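PDB 5E7H: IPT/TIG domain-containing protein BACOVA_02650 from Bacteroides ovatus, which binds polysaccharide at the cell surface and probably captures xyloglucan before its transport into the periplasm for degradation. Local coordinates for residues 24-29 with 68-73; 174-179 with 239-244. All coordinates share one frame; numbering follows the deposited sequence.

Contact 1: residues 24-29 with 68-73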
loop_
_atom_site.group_PDB
_atom_site.type_symbol
_atom_site.label_atom_id
_atom_site.label_comp_id
_atom_site.label_asym_id
_atom_site.label_seq_id
_atom_site.Cartn_x
_atom_site.Cartn_y
_atom_site.Cartn_z
ATOM N N GLN A 24 -1.500 20.138 -11.520
ATOM C CA GLN A 24 -1.937 21.257 -12.337
ATOM C C GLN A 24 -0.950 21.513 -13.458
ATOM O O GLN A 24 0.246 21.273 -13.304
ATOM C CB GLN A 24 -2.094 22.513 -11.473
ATOM C CG GLN A 24 -3.245 22.443 -10.482
ATOM C CD GLN A 24 -3.263 23.615 -9.522
ATOM O OE1 GLN A 24 -2.214 24.117 -9.114
ATOM N NE2 GLN A 24 -4.460 24.058 -9.156
ATOM N N ASN A 25 -1.471 22.014 -14.577
ATOM C CA ASN A 25 -0.655 22.460 -15.707
ATOM C C ASN A 25 0.133 21.342 -16.385
ATOM O O ASN A 25 1.269 21.558 -16.810
ATOM C CB ASN A 25 0.318 23.546 -15.251
ATOM C CG ASN A 25 -0.362 24.638 -14.465
ATOM O OD1 ASN A 25 -1.442 25.091 -14.824
ATOM N ND2 ASN A 25 0.265 25.062 -13.380
ATOM N N PHE A 26 -0.466 20.155 -16.472
ATOM C CA PHE A 26 0.138 19.043 -17.194
ATOM C C PHE A 26 -0.109 19.247 -18.696
ATOM O O PHE A 26 -0.781 18.456 -19.358
ATOM C CB PHE A 26 -0.430 17.697 -16.701
ATOM C CG PHE A 26 -0.081 17.352 -15.269
ATOM C CD1 PHE A 26 1.130 17.732 -14.696
ATOM C CD2 PHE A 26 -0.969 16.619 -14.495
ATOM C CE1 PHE A 26 1.437 17.385 -13.374
ATOM C CE2 PHE A 26 -0.657 16.265 -13.175
ATOM C CZ PHE A 26 0.544 16.654 -12.629
ATOM N N ILE A 27 0.452 20.331 -19.213
ATOM C CA ILE A 27 0.209 20.765 -20.590
ATOM C C ILE A 27 1.343 20.295 -21.492
ATOM O O ILE A 27 2.504 20.623 -21.266
ATOM C CB ILE A 27 0.069 22.302 -20.661
ATOM C CG1 ILE A 27 -1.125 22.753 -19.814
ATOM C CG2 ILE A 27 -0.095 22.774 -22.104
ATOM C CD1 ILE A 27 -1.067 24.204 -19.385
ATOM N N GLU A 28 0.991 19.522 -22.516
ATOM C CA GLU A 28 1.964 18.965 -23.453
ATOM C C GLU A 28 3.078 18.252 -22.702
ATOM O O GLU A 28 4.248 18.607 -22.815
ATOM C CB GLU A 28 2.542 20.057 -24.364
ATOM C CG GLU A 28 1.624 20.439 -25.498
ATOM C CD GLU A 28 1.442 19.320 -26.507
ATOM O OE1 GLU A 28 2.404 18.998 -27.232
ATOM O OE2 GLU A 28 0.329 18.761 -26.574
ATOM N N VAL A 29 2.695 17.243 -21.928
ATOM C CA VAL A 29 3.658 16.438 -21.187
ATOM C C VAL A 29 4.598 15.770 -22.175
ATOM O O VAL A 29 4.153 15.075 -23.089
ATOM C CB VAL A 29 2.947 15.389 -20.319
ATOM C CG1 VAL A 29 3.943 14.407 -19.692
ATOM C CG2 VAL A 29 2.126 16.083 -19.234
ATOM N N ILE A 68 9.312 10.517 -9.151
ATOM C CA ILE A 68 8.792 10.711 -10.500
ATOM C C ILE A 68 8.977 12.158 -10.931
ATOM O O ILE A 68 8.661 13.083 -10.181
ATOM C CB ILE A 68 7.303 10.331 -10.576
ATOM C CG1 ILE A 68 7.085 8.867 -10.151
ATOM C CG2 ILE A 68 6.763 10.578 -11.992
ATOM C CD1 ILE A 68 5.642 8.471 -10.054
ATOM N N SER A 69 9.535 12.353 -12.125
ATOM C CA SER A 69 9.697 13.688 -12.720
ATOM C C SER A 69 8.780 13.831 -13.926
ATOM O O SER A 69 8.801 12.988 -14.822
ATOM C CB SER A 69 11.149 13.925 -13.142
ATOM O OG SER A 69 12.005 13.900 -12.014
ATOM N N VAL A 70 8.002 14.907 -13.949
ATOM C CA VAL A 70 7.091 15.206 -15.050
ATOM C C VAL A 70 7.548 16.476 -15.752
ATOM O O VAL A 70 7.683 17.521 -15.119
ATOM C CB VAL A 70 5.634 15.379 -14.556
ATOM C CG1 VAL A 70 4.696 15.717 -15.729
ATOM C CG2 VAL A 70 5.164 14.128 -13.827
ATOM N N THR A 71 7.808 16.377 -17.053
ATOM C CA THR A 71 8.145 17.554 -17.849
ATOM C C THR A 71 6.938 17.963 -18.677
ATOM O O THR A 71 6.359 17.146 -19.388
ATOM C CB THR A 71 9.341 17.304 -18.781
ATOM O OG1 THR A 71 10.488 16.940 -18.008
ATOM C CG2 THR A 71 9.674 18.563 -19.585
ATOM N N ALA A 72 6.556 19.229 -18.554
ATOM C CA ALA A 72 5.456 19.798 -19.319
ATOM C C ALA A 72 5.972 21.065 -19.978
ATOM O O ALA A 72 7.136 21.418 -19.807
ATOM C CB ALA A 72 4.256 20.094 -18.428
ATOM N N ILE A 73 5.114 21.745 -20.720
ATOM C CA ILE A 73 5.553 22.926 -21.466
ATOM C C ILE A 73 6.102 24.004 -20.526
ATOM O O ILE A 73 7.023 24.744 -20.879
ATOM C CB ILE A 73 4.413 23.517 -22.314
ATOM C CG1 ILE A 73 4.886 24.775 -23.052
ATOM C CG2 ILE A 73 3.210 23.875 -21.458
ATOM C CD1 ILE A 73 6.190 24.616 -23.827
#
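The backbone N of Ile73 donates a hydrogen bond to the carbonyl O of Ile27, 2.9 Å between N and O. The bond is nearly straight, 165° at the hydrogen. The donor also sits almost in line with the carbonyl of Ile27. It is the one hydrogen bond that joins residues 24-29 to residues 68-73.

Apolar groups gather round the same oxygen. CB of Ala72 lies 3.4 Å from Ile27 O and also lies near the carbonyl O of Asn25. CG2 of Ile73 lies 3.3 Å from Ile27 O. That methyl sits between the backbone N and the carbonyl carbon of its own residue, while CG1 is anti to the backbone N (chi1 178°). From there Ile73 CG2 meets CG2 of Ile27 at 3.5 Å, and the two isoleucine side chains cross obliquely.

Back along the strand, at Val70, the side chains meet at longer range. CG1 of Val70 lies 4.2 Å from CD1 of Phe26, approaching the ring at a slant. The same methyl is also 4.2 Å from CG1 of Val29. Ile54 of strand 53-57 touches both Phe26 and Val70 and extends this cluster into the domain. Beside it, CA of Val29 makes a CA-H...O contact of 3.3 Å with Thr71 O. The hydroxyl of Thr71 has its hydrogen bond with Thr76 OG1, and Asn25 ND2 bonds to Lys2 O.

Phe26 is the centre of an inverse gamma turn, closed by a weak bond from Ile27 N to Asn25 O. The turn lies in the loop between strands 18-24 and 31-34, which belong to different sheets. The arrangement is a loop that crosses from one sheet to the other of the immunoglobulin-like beta-sandwich of an IPT/TIG domain, packed against the end of strand 68-72.

Contact 2: residues 174-179 with 239-244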
loop_
_atom_site.group_PDB
_atom_site.type_symbol
_atom_site.label_atom_id
_atom_site.label_comp_id
_atom_site.label_asym_id
_atom_site.label_seq_id
_atom_site.Cartn_x
_atom_site.Cartn_y
_atom_site.Cartn_z
ATOM N N GLY A 174 -20.053 -6.395 6.471
ATOM C CA GLY A 174 -19.909 -7.204 7.673
ATOM C C GLY A 174 -18.445 -7.410 8.009
ATOM O O GLY A 174 -17.979 -6.975 9.063
ATOM N N PRO A 175 -17.702 -8.066 7.108
ATOM C CA PRO A 175 -16.314 -8.399 7.443
ATOM C C PRO A 175 -15.439 -7.172 7.672
ATOM O O PRO A 175 -15.635 -6.136 7.025
ATOM C CB PRO A 175 -15.859 -9.212 6.233
ATOM C CG PRO A 175 -17.124 -9.850 5.746
ATOM C CD PRO A 175 -18.172 -8.804 5.925
ATOM N N VAL A 176 -14.514 -7.299 8.615
ATOM C CA VAL A 176 -13.539 -6.242 8.921
ATOM C C VAL A 176 -12.181 -6.843 9.224
ATOM O O VAL A 176 -12.069 -8.039 9.492
ATOM C CB VAL A 176 -13.965 -5.385 10.133
ATOM C CG1 VAL A 176 -15.259 -4.650 9.862
ATOM C CG2 VAL A 176 -14.067 -6.248 11.409
ATOM N N PHE A 177 -11.159 -5.989 9.220
ATOM C CA PHE A 177 -9.792 -6.397 9.486
ATOM C C PHE A 177 -9.240 -5.752 10.741
ATOM O O PHE A 177 -9.576 -4.611 11.081
ATOM C CB PHE A 177 -8.886 -6.053 8.300
ATOM C CG PHE A 177 -9.196 -6.845 7.070
ATOM C CD1 PHE A 177 -8.585 -8.073 6.841
ATOM C CD2 PHE A 177 -10.141 -6.400 6.158
ATOM C CE1 PHE A 177 -8.895 -8.833 5.721
ATOM C CE2 PHE A 177 -10.443 -7.159 5.027
ATOM C CZ PHE A 177 -9.824 -8.377 4.818
ATOM N N GLN A 178 -8.403 -6.519 11.424
ATOM C CA GLN A 178 -7.570 -6.037 12.523
ATOM C C GLN A 178 -6.123 -6.079 12.065
ATOM O O GLN A 178 -5.685 -7.066 11.484
ATOM C CB GLN A 178 -7.767 -6.902 13.779
ATOM C CG GLN A 178 -6.815 -6.553 14.922
ATOM C CD GLN A 178 -6.885 -7.494 16.077
ATOM O OE1 GLN A 178 -7.494 -8.567 16.026
ATOM N NE2 GLN A 178 -6.245 -7.091 17.150
ATOM N N ILE A 179 -5.372 -5.010 12.323
ATOM C CA ILE A 179 -3.920 -5.012 12.117
ATOM C C ILE A 179 -3.266 -4.736 13.477
ATOM O O ILE A 179 -3.577 -3.730 14.140
ATOM C CB ILE A 179 -3.470 -3.971 11.085
ATOM C CG1 ILE A 179 -4.151 -4.243 9.732
ATOM C CG2 ILE A 179 -1.950 -4.011 10.946
ATOM C CD1 ILE A 179 -3.822 -3.210 8.620
ATOM N N THR A 239 -12.427 -10.908 10.503
ATOM C CA THR A 239 -13.586 -11.430 11.224
ATOM C C THR A 239 -14.844 -10.911 10.542
ATOM O O THR A 239 -14.768 -10.087 9.615
ATOM C CB THR A 239 -13.606 -11.003 12.694
ATOM O OG1 THR A 239 -13.551 -9.573 12.783
ATOM C CG2 THR A 239 -12.449 -11.618 13.460
ATOM N N ASN A 240 -15.995 -11.377 11.013
ATOM C CA ASN A 240 -17.257 -10.886 10.498
ATOM C C ASN A 240 -18.268 -10.611 11.597
ATOM O O ASN A 240 -19.112 -11.472 11.925
ATOM C CB ASN A 240 -17.862 -11.873 9.500
ATOM C CG ASN A 240 -19.137 -11.350 8.902
ATOM O OD1 ASN A 240 -19.414 -10.151 8.984
ATOM N ND2 ASN A 240 -19.932 -12.234 8.307
ATOM N N PRO A 241 -18.219 -9.399 12.158
ATOM C CA PRO A 241 -19.205 -9.035 13.178
ATOM C C PRO A 241 -20.601 -8.775 12.605
ATOM O O PRO A 241 -21.526 -8.512 13.376
ATOM C CB PRO A 241 -18.603 -7.766 13.814
ATOM C CG PRO A 241 -17.657 -7.222 12.833
ATOM C CD PRO A 241 -17.165 -8.376 11.988
ATOM N N GLY A 242 -20.752 -8.889 11.287
ATOM C CA GLY A 242 -22.027 -8.668 10.614
ATOM C C GLY A 242 -23.050 -9.764 10.854
ATOM O O GLY A 242 -22.707 -10.870 11.255
ATOM N N SER A 243 -24.317 -9.449 10.604
ATOM C CA SER A 243 -25.408 -10.382 10.882
ATOM C C SER A 243 -25.637 -11.405 9.767
ATOM O O SER A 243 -26.483 -12.298 9.912
ATOM C CB SER A 243 -26.698 -9.607 11.126
ATOM O OG SER A 243 -27.040 -8.845 9.985
ATOM N N SER A 244 -24.906 -11.271 8.667
ATOM C CA SER A 244 -25.009 -12.182 7.532
ATOM C C SER A 244 -23.676 -12.778 7.139
ATOM O O SER A 244 -22.615 -12.141 7.216
ATOM C CB SER A 244 -25.593 -11.465 6.312
ATOM O OG SER A 244 -25.532 -12.284 5.146
HETATM O O HOH W 1 -11.060 -8.427 12.586
#
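Two backbone hydrogen bonds join Val176 and Thr239 as an antiparallel hydrogen-bonded pair. Val176 N donates to Thr239 O at 3.0 Å, and Thr239 N donates to Val176 O at 3.1 Å. Thr239 O also takes a CA-H...O contact from Pro175 CA at 3.2 Å. A water links Val176 O to Thr239 OG1.

Side-chain hydrogen bonds shape the turn after the strand. Asn240 OD1 accepts from Gly242 N at 2.9 Å, which makes an Asx turn. The N-H comes from above the plane of the amide carbonyl. Asn240 ND2 donates to Ser244 O at 2.9 Å, with that oxygen in the amide plane, and also bonds to Ser130 O. Asn240 CG is anti to the backbone N (chi1 -177°), and the side chain lies beside Pro175. An alanine here would probably leave Gly242 N, Ser244 O and Ser130 O without these partners and free the turn to shift.

Van der Waals packing completes the contact. Asn240 OD1 comes within 3.1 Å of Gly174 C. A side chain on Gly174 would clash with this oxygen. Val176 CG2 meets Pro241 CD at 3.8 Å.

At this end of two inner strands the pairing rests on backbone bonds, while one asparagine amide holds the turn that follows, in the xyloglucan-binding domain.

In the fold
From the N terminus the chain enters the IPT/TIG domain. Contact 1 closes a loop of 38 residues between its segments, bringing the link from strand 18-24 to strand 31-34 against strand 68-72. It thereby ties together parts of the two four-stranded sheets. The chain then runs into the xyloglucan-binding domain. There contact 2 closes a longer loop, with 59 residues between its segments, and pairs neighbouring strands 176-181 and 233-240 of a five-stranded antiparallel sheet. The contacts follow in series and neither nest nor cross. Their centres are 43 Å apart on opposite sides of the chain's centre, and each belongs to its own domain.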